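Local coordinates for substrate binding periplasmic protein (Ralstonia solanacearum, PDB 3LOP) that binds leucine in the cleft between two lobes and is probably the periplasmic receptor of an ABC-type amino-acid uptake system, at residues V86-L89 with M90-V94; I235-V239 with A240-A244; R30-F33 with D34-L38; Q126-I129 with D130-T134; G16-A19 with V20-R23. All coordinates share one frame; numbering follows the deposited sequence.

Interaction 1. Residues V86-L89 with M90-V94; sequences VEAL and MREGV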
loop_
_atom_site.group_PDB
_atom_site.type_symbol
_atom_site.label_atom_id
_atom_site.label_comp_id
_atom_site.label_asym_id
_atom_site.label_seq_id
_atom_site.Cartn_x
_atom_site.Cartn_y
_atom_site.Cartn_z
ATOM N N VAL A 86 3.237 10.308 -5.297
ATOM C CA VAL A 86 4.446 10.416 -4.499
ATOM C C VAL A 86 5.620 10.876 -5.356
ATOM O O VAL A 86 6.429 11.686 -4.914
ATOM C CB VAL A 86 4.803 9.080 -3.826
ATOM C CG1 VAL A 86 6.099 9.231 -3.038
ATOM C CG2 VAL A 86 3.673 8.651 -2.902
ATOM N N GLU A 87 5.714 10.368 -6.581
ATOM C CA GLU A 87 6.814 10.771 -7.450
ATOM C C GLU A 87 6.757 12.270 -7.739
ATOM O O GLU A 87 7.795 12.901 -7.940
ATOM C CB GLU A 87 6.814 9.947 -8.745
ATOM C CG GLU A 87 7.100 8.466 -8.494
ATOM C CD GLU A 87 7.273 7.649 -9.763
ATOM O OE1 GLU A 87 6.761 8.060 -10.824
ATOM O OE2 GLU A 87 7.912 6.577 -9.693
ATOM N N ALA A 88 5.555 12.843 -7.740
ATOM C CA ALA A 88 5.415 14.279 -7.971
ATOM C C ALA A 88 5.934 15.028 -6.741
ATOM O O ALA A 88 6.601 16.055 -6.862
ATOM C CB ALA A 88 3.955 14.640 -8.238
ATOM N N LEU A 89 5.634 14.515 -5.551
ATOM C CA LEU A 89 6.118 15.155 -4.331
ATOM C C LEU A 89 7.642 15.174 -4.332
ATOM O O LEU A 89 8.260 16.133 -3.871
ATOM C CB LEU A 89 5.629 14.409 -3.086
ATOM C CG LEU A 89 4.135 14.474 -2.769
ATOM C CD1 LEU A 89 3.824 13.574 -1.579
ATOM C CD2 LEU A 89 3.738 15.909 -2.469
HETATM N N MSE A 90 8.245 14.106 -4.844
HETATM C CA MSE A 90 9.700 14.009 -4.900
HETATM C C MSE A 90 10.249 14.917 -6.001
HETATM O O MSE A 90 11.091 15.779 -5.753
HETATM C CB MSE A 90 10.124 12.556 -5.165
HETATM C CG MSE A 90 9.624 11.560 -4.122
HETATM SE SE MSE A 90 10.261 9.738 -4.382
HETATM C CE MSE A 90 9.233 9.248 -5.924
ATOM N N ARG A 91 9.748 14.724 -7.215
ATOM C CA ARG A 91 10.181 15.492 -8.377
ATOM C C ARG A 91 10.041 17.003 -8.215
ATOM O O ARG A 91 10.950 17.759 -8.561
ATOM C CB ARG A 91 9.393 15.042 -9.609
ATOM C CG ARG A 91 9.783 15.741 -10.900
ATOM C CD ARG A 91 8.863 15.344 -12.046
ATOM N NE ARG A 91 8.776 13.894 -12.207
ATOM C CZ ARG A 91 7.717 13.163 -11.870
ATOM N NH1 ARG A 91 6.642 13.741 -11.354
ATOM N NH2 ARG A 91 7.736 11.848 -12.050
ATOM N N GLU A 92 8.899 17.440 -7.696
ATOM C CA GLU A 92 8.649 18.864 -7.518
ATOM C C GLU A 92 9.301 19.457 -6.269
ATOM O O GLU A 92 9.160 20.648 -5.994
ATOM C CB GLU A 92 7.141 19.120 -7.528
ATOM C CG GLU A 92 6.519 18.796 -8.880
ATOM C CD GLU A 92 5.025 19.016 -8.920
ATOM O OE1 GLU A 92 4.572 20.102 -8.502
ATOM O OE2 GLU A 92 4.305 18.106 -9.385
ATOM N N GLY A 93 10.016 18.618 -5.525
ATOM C CA GLY A 93 10.715 19.073 -4.335
ATOM C C GLY A 93 9.868 19.547 -3.169
ATOM O O GLY A 93 10.330 20.345 -2.352
ATOM N N VAL A 94 8.639 19.053 -3.072
ATOM C CA VAL A 94 7.753 19.453 -1.988
ATOM C C VAL A 94 8.275 18.992 -0.629
ATOM O O VAL A 94 8.270 19.752 0.342
ATOM C CB VAL A 94 6.335 18.882 -2.193
ATOM C CG1 VAL A 94 5.430 19.316 -1.054
ATOM C CG2 VAL A 94 5.774 19.359 -3.525
HETATM O O HOH W 1 5.227 9.705 -12.185
#
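Selenomethionine Met90 folds its side chain back over Glu87, one turn earlier in helix 83-91. From CB, which lies 3.6 Å from Glu87 O, the chain runs to CG, set 3.3 Å from Val86 O. A bend at the selenium (chi3 -72°) then swings CE inward, where it lies against CA of Glu87 and 3.4 Å from CG of the same residue. Beyond that apolar stem Glu87 turns polar: OE2 is hydrogen-bonded to Ser111 OG, while OE1 accepts a 2.6 Å hydrogen bond from a water. The same water takes a weak bond from Arg91 NH2, which is 4.1 Å from OE1. The guanidinium is turned 86° from the carboxylate and has Glu87 O over one face. At the helix end Gly93, with positive phi, closes a Schellman motif: Gly93 N bonds to Met90 O, and Val94 N weakly to Leu89 O. Val94 then packs its CB on Leu89 CD2 at 4.0 Å, and both Ala88 and Val94 touch helix 58-71. The Glu87 carboxylate is thus held by a hydroxyl and a water, with Arg91 reaching it only weakly through that one water, so the attraction between these charges is probably modest.

Interaction 2. Residues I235-V239 with A240-A244; sequences ILQKV and AGLDA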
loop_
_atom_site.group_PDB
_atom_site.type_symbol
_atom_site.label_atom_id
_atom_site.label_comp_id
_atom_site.label_asym_id
_atom_site.label_seq_id
_atom_site.Cartn_x
_atom_site.Cartn_y
_atom_site.Cartn_z
ATOM N N ILE A 235 -11.330 -6.123 -0.047
ATOM C CA ILE A 235 -12.149 -5.230 -0.854
ATOM C C ILE A 235 -12.469 -5.893 -2.190
ATOM O O ILE A 235 -13.591 -5.806 -2.692
ATOM C CB ILE A 235 -11.411 -3.909 -1.140
ATOM C CG1 ILE A 235 -11.012 -3.237 0.174
ATOM C CG2 ILE A 235 -12.294 -2.992 -1.973
ATOM C CD1 ILE A 235 -10.200 -1.970 -0.010
ATOM N N LEU A 236 -11.475 -6.564 -2.759
ATOM C CA LEU A 236 -11.640 -7.231 -4.043
ATOM C C LEU A 236 -12.789 -8.235 -4.045
ATOM O O LEU A 236 -13.649 -8.200 -4.925
ATOM C CB LEU A 236 -10.336 -7.932 -4.440
ATOM C CG LEU A 236 -10.301 -8.643 -5.797
ATOM C CD1 LEU A 236 -10.539 -7.641 -6.913
ATOM C CD2 LEU A 236 -8.953 -9.320 -5.988
ATOM N N GLN A 237 -12.815 -9.127 -3.061
ATOM C CA GLN A 237 -13.876 -10.125 -3.018
ATOM C C GLN A 237 -15.240 -9.506 -2.729
ATOM O O GLN A 237 -16.264 -10.007 -3.188
ATOM C CB GLN A 237 -13.545 -11.223 -1.999
ATOM C CG GLN A 237 -13.524 -10.796 -0.550
ATOM C CD GLN A 237 -13.073 -11.924 0.363
ATOM O OE1 GLN A 237 -11.876 -12.159 0.534
ATOM N NE2 GLN A 237 -14.030 -12.639 0.935
ATOM N N LYS A 238 -15.256 -8.407 -1.984
ATOM C CA LYS A 238 -16.511 -7.731 -1.663
ATOM C C LYS A 238 -17.141 -7.106 -2.905
ATOM O O LYS A 238 -18.327 -7.299 -3.181
ATOM C CB LYS A 238 -16.270 -6.643 -0.612
ATOM C CG LYS A 238 -17.424 -5.656 -0.450
ATOM C CD LYS A 238 -18.705 -6.338 0.007
ATOM C CE LYS A 238 -18.553 -6.937 1.394
ATOM N NZ LYS A 238 -19.814 -7.572 1.866
ATOM N N VAL A 239 -16.336 -6.366 -3.658
ATOM C CA VAL A 239 -16.815 -5.691 -4.856
ATOM C C VAL A 239 -16.978 -6.596 -6.076
ATOM O O VAL A 239 -17.982 -6.516 -6.781
ATOM C CB VAL A 239 -15.879 -4.517 -5.221
ATOM C CG1 VAL A 239 -16.386 -3.803 -6.464
ATOM C CG2 VAL A 239 -15.793 -3.549 -4.047
ATOM N N ALA A 240 -15.999 -7.460 -6.325
ATOM C CA ALA A 240 -16.058 -8.351 -7.481
ATOM C C ALA A 240 -16.870 -9.618 -7.234
ATOM O O ALA A 240 -17.346 -10.249 -8.179
ATOM C CB ALA A 240 -14.649 -8.721 -7.926
ATOM N N GLY A 241 -17.022 -9.988 -5.968
ATOM C CA GLY A 241 -17.767 -11.189 -5.636
ATOM C C GLY A 241 -16.841 -12.377 -5.473
ATOM O O GLY A 241 -15.937 -12.587 -6.285
ATOM N N LEU A 242 -17.073 -13.161 -4.426
ATOM C CA LEU A 242 -16.252 -14.331 -4.149
ATOM C C LEU A 242 -16.214 -15.332 -5.307
ATOM O O LEU A 242 -15.195 -15.980 -5.532
ATOM C CB LEU A 242 -16.746 -15.020 -2.873
ATOM C CG LEU A 242 -15.850 -16.121 -2.304
ATOM C CD1 LEU A 242 -14.447 -15.571 -2.048
ATOM C CD2 LEU A 242 -16.460 -16.646 -1.019
ATOM N N ASP A 243 -17.314 -15.464 -6.045
ATOM C CA ASP A 243 -17.333 -16.401 -7.165
ATOM C C ASP A 243 -16.228 -16.102 -8.173
ATOM O O ASP A 243 -15.665 -17.014 -8.780
ATOM C CB ASP A 243 -18.683 -16.372 -7.893
ATOM C CG ASP A 243 -19.795 -17.038 -7.103
ATOM O OD1 ASP A 243 -19.498 -17.767 -6.133
ATOM O OD2 ASP A 243 -20.974 -16.845 -7.469
ATOM N N ALA A 244 -15.919 -14.822 -8.357
ATOM C CA ALA A 244 -14.887 -14.428 -9.307
ATOM C C ALA A 244 -13.518 -14.312 -8.654
ATOM O O ALA A 244 -12.496 -14.466 -9.321
ATOM C CB ALA A 244 -15.261 -13.092 -9.960
HETATM O O HOH W 2 -18.555 -12.052 -2.168
#
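Ala240, Gln237 and Leu242 bury the most surface where helix 233-240 ends and the short helix 242-245 begins. Ala240 closes the last regular turn: its N donates a 2.8 Å hydrogen bond, at 158°, to Leu236 O, and its methyl CB lies beside that same oxygen. CB also comes within 4.4 Å of Leu236 CD1, a loose apolar touch; Val245 touches both residues. Gln237 contributes mainly through its carbonyl. Gly241 N reaches Gln237 O at 2.9 Å, but the bond is weak because the N-H points well off the oxygen (128°). A water takes up the slack: it donates to Gln237 O at 3.2 Å and accepts from Leu242 N at 2.9 Å, bridging the two helices where the direct approach is too badly angled. The change of course is made at Gly241, which takes a positive phi of 95°, a conformation that glycine, without a side chain, adopts readily. Gly241 O in turn receives Ala244 N at 3.0 Å. Outside the turn, Val239 O accepts from Arg214 on helix 206-218, tying the break to its neighbour. This is a glycine-terminated helix end running straight into a new helix, with Gly241 serving as the N-cap residue of the second.

Interaction 3. Residues R30-F33 with D34-L38; sequences RLYF and DWLNL. With EDO (1,2-ethanediol), chain C.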
loop_
_atom_site.group_PDB
_atom_site.type_symbol
_atom_site.label_atom_id
_atom_site.label_comp_id
_atom_site.label_asym_id
_atom_site.label_seq_id
_atom_site.Cartn_x
_atom_site.Cartn_y
_atom_site.Cartn_z
ATOM N N ARG A 30 -5.424 6.909 12.029
ATOM C CA ARG A 30 -6.196 7.637 13.027
ATOM C C ARG A 30 -6.458 6.723 14.219
ATOM O O ARG A 30 -6.376 7.150 15.372
ATOM C CB ARG A 30 -7.519 8.115 12.423
ATOM C CG ARG A 30 -8.375 8.939 13.378
ATOM C CD ARG A 30 -9.613 9.475 12.674
ATOM N NE ARG A 30 -10.431 10.314 13.547
ATOM C CZ ARG A 30 -11.152 9.861 14.569
ATOM N NH1 ARG A 30 -11.163 8.566 14.854
ATOM N NH2 ARG A 30 -11.868 10.704 15.302
ATOM N N LEU A 31 -6.766 5.461 13.939
ATOM C CA LEU A 31 -7.024 4.510 15.009
ATOM C C LEU A 31 -5.790 4.362 15.887
ATOM O O LEU A 31 -5.883 4.406 17.118
ATOM C CB LEU A 31 -7.410 3.140 14.441
ATOM C CG LEU A 31 -7.585 2.036 15.492
ATOM C CD1 LEU A 31 -8.714 2.392 16.446
ATOM C CD2 LEU A 31 -7.872 0.711 14.798
ATOM N N TYR A 32 -4.628 4.184 15.265
ATOM C CA TYR A 32 -3.425 4.025 16.063
ATOM C C TYR A 32 -3.145 5.246 16.930
ATOM O O TYR A 32 -2.838 5.115 18.114
ATOM C CB TYR A 32 -2.193 3.740 15.203
ATOM C CG TYR A 32 -1.005 3.469 16.091
ATOM C CD1 TYR A 32 -0.905 2.262 16.789
ATOM C CD2 TYR A 32 -0.070 4.466 16.360
ATOM C CE1 TYR A 32 0.084 2.063 17.744
ATOM C CE2 TYR A 32 0.925 4.278 17.315
ATOM C CZ TYR A 32 0.990 3.077 18.005
ATOM O OH TYR A 32 1.940 2.905 18.988
ATOM N N PHE A 33 -3.243 6.437 16.351
ATOM C CA PHE A 33 -2.970 7.635 17.130
ATOM C C PHE A 33 -4.003 7.872 18.229
ATOM O O PHE A 33 -3.648 8.322 19.314
ATOM C CB PHE A 33 -2.839 8.853 16.211
ATOM C CG PHE A 33 -1.586 8.838 15.372
ATOM C CD1 PHE A 33 -0.356 8.530 15.945
ATOM C CD2 PHE A 33 -1.635 9.129 14.013
ATOM C CE1 PHE A 33 0.807 8.509 15.177
ATOM C CE2 PHE A 33 -0.474 9.110 13.238
ATOM C CZ PHE A 33 0.745 8.799 13.821
ATOM N N ASP A 34 -5.272 7.566 17.968
ATOM C CA ASP A 34 -6.290 7.736 19.005
ATOM C C ASP A 34 -5.976 6.770 20.147
ATOM O O ASP A 34 -6.108 7.111 21.316
ATOM C CB ASP A 34 -7.696 7.435 18.468
ATOM C CG ASP A 34 -8.243 8.547 17.593
ATOM O OD1 ASP A 34 -7.756 9.692 17.700
ATOM O OD2 ASP A 34 -9.182 8.279 16.810
ATOM N N TRP A 35 -5.559 5.561 19.785
ATOM C CA TRP A 35 -5.196 4.511 20.739
ATOM C C TRP A 35 -3.984 4.964 21.555
ATOM O O TRP A 35 -3.965 4.847 22.787
ATOM C CB TRP A 35 -4.906 3.237 19.937
ATOM C CG TRP A 35 -4.181 2.101 20.617
ATOM C CD1 TRP A 35 -3.018 1.527 20.192
ATOM C CD2 TRP A 35 -4.642 1.295 21.716
ATOM N NE1 TRP A 35 -2.729 0.414 20.938
ATOM C CE2 TRP A 35 -3.708 0.246 21.883
ATOM C CE3 TRP A 35 -5.752 1.353 22.572
ATOM C CZ2 TRP A 35 -3.847 -0.739 22.867
ATOM C CZ3 TRP A 35 -5.889 0.368 23.553
ATOM C CH2 TRP A 35 -4.941 -0.661 23.689
ATOM N N LEU A 36 -2.984 5.505 20.867
ATOM C CA LEU A 36 -1.778 5.995 21.523
ATOM C C LEU A 36 -2.148 7.108 22.502
ATOM O O LEU A 36 -1.650 7.152 23.631
ATOM C CB LEU A 36 -0.795 6.525 20.477
ATOM C CG LEU A 36 0.535 7.084 20.982
ATOM C CD1 LEU A 36 1.329 5.985 21.669
ATOM C CD2 LEU A 36 1.318 7.658 19.809
ATOM N N ASN A 37 -3.019 8.013 22.065
ATOM C CA ASN A 37 -3.447 9.093 22.932
ATOM C C ASN A 37 -4.225 8.543 24.133
ATOM O O ASN A 37 -4.065 8.997 25.237
ATOM C CB ASN A 37 -4.284 10.133 22.168
ATOM C CG ASN A 37 -3.441 11.009 21.241
ATOM O OD1 ASN A 37 -2.248 11.218 21.474
ATOM N ND2 ASN A 37 -4.071 11.539 20.193
ATOM N N LEU A 38 -5.067 7.546 23.953
ATOM C CA LEU A 38 -5.769 7.029 25.121
ATOM C C LEU A 38 -4.780 6.480 26.154
ATOM O O LEU A 38 -5.052 6.467 27.361
ATOM C CB LEU A 38 -6.721 5.916 24.712
ATOM C CG LEU A 38 -8.024 6.273 24.009
ATOM C CD1 LEU A 38 -8.801 4.991 23.751
ATOM C CD2 LEU A 38 -8.842 7.219 24.877
HETATM C C1 EDO C . -5.246 11.422 16.431
HETATM O O1 EDO C . -5.986 10.755 15.406
HETATM C C2 EDO C . -5.945 12.724 16.800
HETATM O O2 EDO C . -5.844 13.638 15.711
#
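Arg30 and Asp34 face each other one turn apart on helix 19-38, joined by a salt bridge of 2.8 Å between NH1 and OD2. The arginine chain is extended from CG to NE, and the oxygen sits over one face of its guanidinium, so the attraction is one of charge alone, with no N-H aimed at it. The two flat groups stand 87° apart. The other carboxylate oxygen, Asp34 OD1, accepts from O1 of an ethanediol molecule, whose C1 rests 3.5 Å from Phe33 CB; this molecule, probably from the crystallisation liquor, sits in the notch between Arg30, Phe33 and Asn37. Helix 19-38 is the crossover of the beta-alpha-beta unit formed with strands 6-12 and 47-53, and Phe33 and Leu36 turn their bulk to Ile47 on the second strand. Methyl CD2 of Leu36 meets the Phe33 ring at its edge, 4.3 Å from CD1. The same methyl, Leu36 CD2, also comes up obliquely to the Tyr32 ring, 4.2 Å from CE2, so it lies against both rings. Tyr32 also presents CE1 to the edge of the Trp35 indole, in its plane, 4.0 Å from CD1. With CG anti to the backbone N in both residues, the Tyr32 ring and the five-membered ring of Trp35 meet obliquely, their planes at 70°. Phe290 meets Tyr32 edge-to-face from helix 284-303, and the indole NE1 of Trp35 is bonded to Glu267.

Interaction 4. Residues Q126-I129 with D130-T134; sequences QQEI and DKMIT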
loop_
_atom_site.group_PDB
_atom_site.type_symbol
_atom_site.label_atom_id
_atom_site.label_comp_id
_atom_site.label_asym_id
_atom_site.label_seq_id
_atom_site.Cartn_x
_atom_site.Cartn_y
_atom_site.Cartn_z
ATOM N N GLN A 126 8.521 -4.845 -6.941
ATOM C CA GLN A 126 9.418 -5.754 -7.644
ATOM C C GLN A 126 9.583 -7.053 -6.861
ATOM O O GLN A 126 9.646 -8.129 -7.448
ATOM C CB GLN A 126 10.784 -5.105 -7.872
ATOM C CG GLN A 126 11.684 -5.893 -8.829
ATOM C CD GLN A 126 11.054 -6.086 -10.200
ATOM O OE1 GLN A 126 10.694 -5.118 -10.872
ATOM N NE2 GLN A 126 10.921 -7.341 -10.622
ATOM N N GLN A 127 9.648 -6.956 -5.536
ATOM C CA GLN A 127 9.772 -8.155 -4.718
ATOM C C GLN A 127 8.507 -8.994 -4.869
ATOM O O GLN A 127 8.579 -10.218 -4.964
ATOM C CB GLN A 127 9.980 -7.802 -3.244
ATOM C CG GLN A 127 11.309 -7.138 -2.934
ATOM C CD GLN A 127 11.500 -6.920 -1.445
ATOM O OE1 GLN A 127 11.813 -7.853 -0.701
ATOM N NE2 GLN A 127 11.291 -5.689 -0.996
ATOM N N GLU A 128 7.352 -8.329 -4.888
ATOM C CA GLU A 128 6.067 -9.008 -5.042
ATOM C C GLU A 128 6.010 -9.719 -6.392
ATOM O O GLU A 128 5.637 -10.892 -6.479
ATOM C CB GLU A 128 4.909 -8.007 -4.981
ATOM C CG GLU A 128 4.654 -7.359 -3.630
ATOM C CD GLU A 128 3.418 -6.474 -3.662
ATOM O OE1 GLU A 128 2.351 -6.970 -4.082
ATOM O OE2 GLU A 128 3.506 -5.290 -3.272
ATOM N N ILE A 129 6.378 -8.993 -7.443
ATOM C CA ILE A 129 6.361 -9.527 -8.797
ATOM C C ILE A 129 7.322 -10.701 -8.955
ATOM O O ILE A 129 6.956 -11.738 -9.512
ATOM C CB ILE A 129 6.687 -8.415 -9.821
ATOM C CG1 ILE A 129 5.559 -7.377 -9.813
ATOM C CG2 ILE A 129 6.859 -9.008 -11.212
ATOM C CD1 ILE A 129 5.837 -6.138 -10.643
ATOM N N ASP A 130 8.545 -10.550 -8.461
ATOM C CA ASP A 130 9.514 -11.637 -8.553
ATOM C C ASP A 130 8.955 -12.903 -7.915
ATOM O O ASP A 130 8.966 -13.976 -8.518
ATOM C CB ASP A 130 10.823 -11.270 -7.841
ATOM C CG ASP A 130 11.655 -10.275 -8.620
ATOM O OD1 ASP A 130 11.541 -10.245 -9.864
ATOM O OD2 ASP A 130 12.441 -9.535 -7.990
ATOM N N LYS A 131 8.459 -12.776 -6.692
ATOM C CA LYS A 131 7.930 -13.928 -5.976
ATOM C C LYS A 131 6.728 -14.579 -6.663
ATOM O O LYS A 131 6.708 -15.794 -6.856
ATOM C CB LYS A 131 7.566 -13.526 -4.544
ATOM C CG LYS A 131 7.702 -14.654 -3.527
ATOM C CD LYS A 131 7.545 -14.131 -2.107
ATOM C CE LYS A 131 7.738 -15.235 -1.080
ATOM N NZ LYS A 131 9.096 -15.835 -1.166
HETATM N N MSE A 132 5.737 -13.776 -7.043
HETATM C CA MSE A 132 4.538 -14.308 -7.691
HETATM C C MSE A 132 4.769 -14.856 -9.094
HETATM O O MSE A 132 4.276 -15.932 -9.433
HETATM C CB MSE A 132 3.442 -13.241 -7.763
HETATM C CG MSE A 132 2.773 -12.932 -6.440
HETATM SE SE MSE A 132 1.286 -11.712 -6.661
HETATM C CE MSE A 132 2.245 -10.044 -6.509
ATOM N N ILE A 133 5.498 -14.111 -9.916
ATOM C CA ILE A 133 5.754 -14.550 -11.279
ATOM C C ILE A 133 6.647 -15.787 -11.304
ATOM O O ILE A 133 6.396 -16.722 -12.062
ATOM C CB ILE A 133 6.386 -13.412 -12.120
ATOM C CG1 ILE A 133 5.409 -12.236 -12.208
ATOM C CG2 ILE A 133 6.722 -13.913 -13.519
ATOM C CD1 ILE A 133 4.084 -12.582 -12.867
ATOM N N THR A 134 7.675 -15.808 -10.464
ATOM C CA THR A 134 8.564 -16.963 -10.426
ATOM C C THR A 134 7.789 -18.207 -9.999
ATOM O O THR A 134 8.061 -19.309 -10.475
ATOM C CB THR A 134 9.747 -16.730 -9.469
ATOM O OG1 THR A 134 10.532 -15.635 -9.951
ATOM C CG2 THR A 134 10.626 -17.969 -9.390
#
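Gln126 and Asp130 are joined twice, through backbone and side chains. Asp130 N donates to Gln126 O at 2.8 Å, and Gln126 NE2 donates to Asp130 OD1 at 3.1 Å. The glutamine bends at chi2 (58°), which brings its amide back over the aspartate: OD1 lies in the amide plane, yet the nitrogen meets the carboxylate from above, 51° out of its plane. OD1 has a second donor in Thr164 OG1 from helix 152-166. One turn on, Asp130 O takes both Thr134 N and, at 2.7 Å, Thr134 OG1, which arrive from opposite faces of the carbonyl plane. Around these bonds the helix packs. Selenomethionine Met132 lies alongside Glu128, its CE 3.7 Å from Glu128 CB and 3.5 Å from Glu128 O, while the carboxylate beyond is bonded to Ser229. Ile129 and Ile133 likewise run side by side in the same direction, CG2 to CG1 at 3.7 Å. Ile129, Met132 and Ile133 give helix 125-138 an apolar side that packs on Phe201 of strand 199-203, whereas Asp130 OD1 receives an N-H from Gln126 and an O-H from Thr164, which would stabilise the negative charge and probably favours the ionised form.

Interaction 5. Residues G16-A19 with V20-R23; sequences GSQA and VTGR. With LEU (leucine), chain B.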
loop_
_atom_site.group_PDB
_atom_site.type_symbol
_atom_site.label_atom_id
_atom_site.label_comp_id
_atom_site.label_asym_id
_atom_site.label_seq_id
_atom_site.Cartn_x
_atom_site.Cartn_y
_atom_site.Cartn_z
ATOM N N GLY A 16 -13.750 9.743 -4.730
ATOM C CA GLY A 16 -13.295 9.302 -6.035
ATOM C C GLY A 16 -13.036 7.808 -6.090
ATOM O O GLY A 16 -13.331 7.075 -5.143
ATOM N N SER A 17 -12.462 7.361 -7.203
ATOM C CA SER A 17 -12.179 5.948 -7.434
ATOM C C SER A 17 -11.319 5.253 -6.384
ATOM O O SER A 17 -11.461 4.049 -6.154
ATOM C CB SER A 17 -11.528 5.775 -8.805
ATOM O OG SER A 17 -11.286 4.406 -9.076
ATOM N N GLN A 18 -10.431 6.009 -5.750
ATOM C CA GLN A 18 -9.532 5.461 -4.740
ATOM C C GLN A 18 -9.974 5.712 -3.304
ATOM O O GLN A 18 -9.223 5.440 -2.370
ATOM C CB GLN A 18 -8.132 6.043 -4.943
ATOM C CG GLN A 18 -7.335 5.369 -6.039
ATOM C CD GLN A 18 -6.684 4.086 -5.565
ATOM O OE1 GLN A 18 -7.359 3.119 -5.209
ATOM N NE2 GLN A 18 -5.359 4.077 -5.544
ATOM N N ALA A 19 -11.192 6.216 -3.128
ATOM C CA ALA A 19 -11.713 6.514 -1.796
ATOM C C ALA A 19 -11.629 5.349 -0.815
ATOM O O ALA A 19 -11.271 5.538 0.348
ATOM C CB ALA A 19 -13.157 6.997 -1.904
ATOM N N VAL A 20 -11.958 4.146 -1.271
ATOM C CA VAL A 20 -11.922 2.987 -0.389
ATOM C C VAL A 20 -10.533 2.780 0.211
ATOM O O VAL A 20 -10.395 2.495 1.402
ATOM C CB VAL A 20 -12.357 1.704 -1.139
ATOM C CG1 VAL A 20 -11.397 1.406 -2.276
ATOM C CG2 VAL A 20 -12.438 0.539 -0.168
ATOM N N THR A 21 -9.508 2.947 -0.616
ATOM C CA THR A 21 -8.130 2.775 -0.172
ATOM C C THR A 21 -7.674 3.904 0.753
ATOM O O THR A 21 -7.114 3.649 1.825
ATOM C CB THR A 21 -7.186 2.676 -1.384
ATOM O OG1 THR A 21 -7.478 1.474 -2.109
ATOM C CG2 THR A 21 -5.733 2.652 -0.937
ATOM N N GLY A 22 -7.918 5.144 0.344
ATOM C CA GLY A 22 -7.520 6.278 1.159
ATOM C C GLY A 22 -8.202 6.294 2.515
ATOM O O GLY A 22 -7.564 6.564 3.533
ATOM N N ARG A 23 -9.501 6.012 2.534
ATOM C CA ARG A 23 -10.247 6.005 3.788
ATOM C C ARG A 23 -9.693 4.957 4.743
ATOM O O ARG A 23 -9.617 5.193 5.947
ATOM C CB ARG A 23 -11.727 5.720 3.534
ATOM C CG ARG A 23 -12.448 6.776 2.723
ATOM C CD ARG A 23 -13.827 6.271 2.342
ATOM N NE ARG A 23 -14.479 7.136 1.368
ATOM C CZ ARG A 23 -15.535 6.779 0.646
ATOM N NH1 ARG A 23 -16.060 5.569 0.792
ATOM N NH2 ARG A 23 -16.061 7.624 -0.227
HETATM N N LEU B . -0.685 3.611 -3.933
HETATM C CA LEU B . -1.715 3.058 -4.857
HETATM C C LEU B . -2.670 2.162 -4.094
HETATM O O LEU B . -3.788 1.951 -4.604
HETATM C CB LEU B . -1.030 2.260 -5.952
HETATM C CG LEU B . 0.102 3.135 -6.478
HETATM C CD1 LEU B . 1.287 2.327 -6.768
HETATM C CD2 LEU B . -0.346 3.876 -7.673
HETATM O OXT LEU B . -2.284 1.683 -3.003
HETATM O O HOH W 3 -13.202 3.788 -3.953
#
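Gln18, the N-cap residue of helix 19-38, gives its O to the first turn: it receives Gly22 N at 3.0 Å in a nearly straight bond (174°) and, weakly, Thr21 N. Arg23 N follows with 2.9 Å to Ala19 O. Ahead of these, a type I turn from Gly16 to Ala19 is closed by Ala19 N on Gly16 O, and a water links Ser17 O to Val20 N, an amide of the first helical turn. Among the side-chain bonds is that of Gln18 to the ligand. Its chain bends at chi2 (-82°), and NE2 donates to the carboxylate oxygen O of the bound leucine at 2.8 Å, close to linear at 172°. OE1 of the same amide lies beside Thr21 OG1, the two side chains pointing the same way. In van der Waals contact, methyl CB of Ala19 lies over one face of the Arg23 guanidinium, 3.4 Å from NH2, while Arg23 NE donates to Leu14 O. In the ligand pocket Gln18 is joined by Arg285, which also bonds the leucine, and touches Val81 and Thr205. The segment thus forms the link from strand 6-12 into helix 19-38, with Ser17 OG bonded to Glu207 of helix 206-218.

Along the chain the order is interaction 5, 3, 1, 4, 2. Interactions 5 and 3 share helix 19-38, their centres 22 Å apart, one at its start by the leucine and the other at its far end. With interaction 1 on helix 83-91 they belong to the lobe built on the five-stranded parallel sheet, whereas interactions 4 and 2 belong with the four-stranded one. Interactions 1 and 2 lie on opposite sides of the chain's centre, 34 Å apart between centres. Only interactions 2 and 5 touch: Ile235 CD1 meets Val20 CG2 at 3.4 Å, a packing contact between the two lobes beside the pocket, consistent with a leucine-bound, closed form.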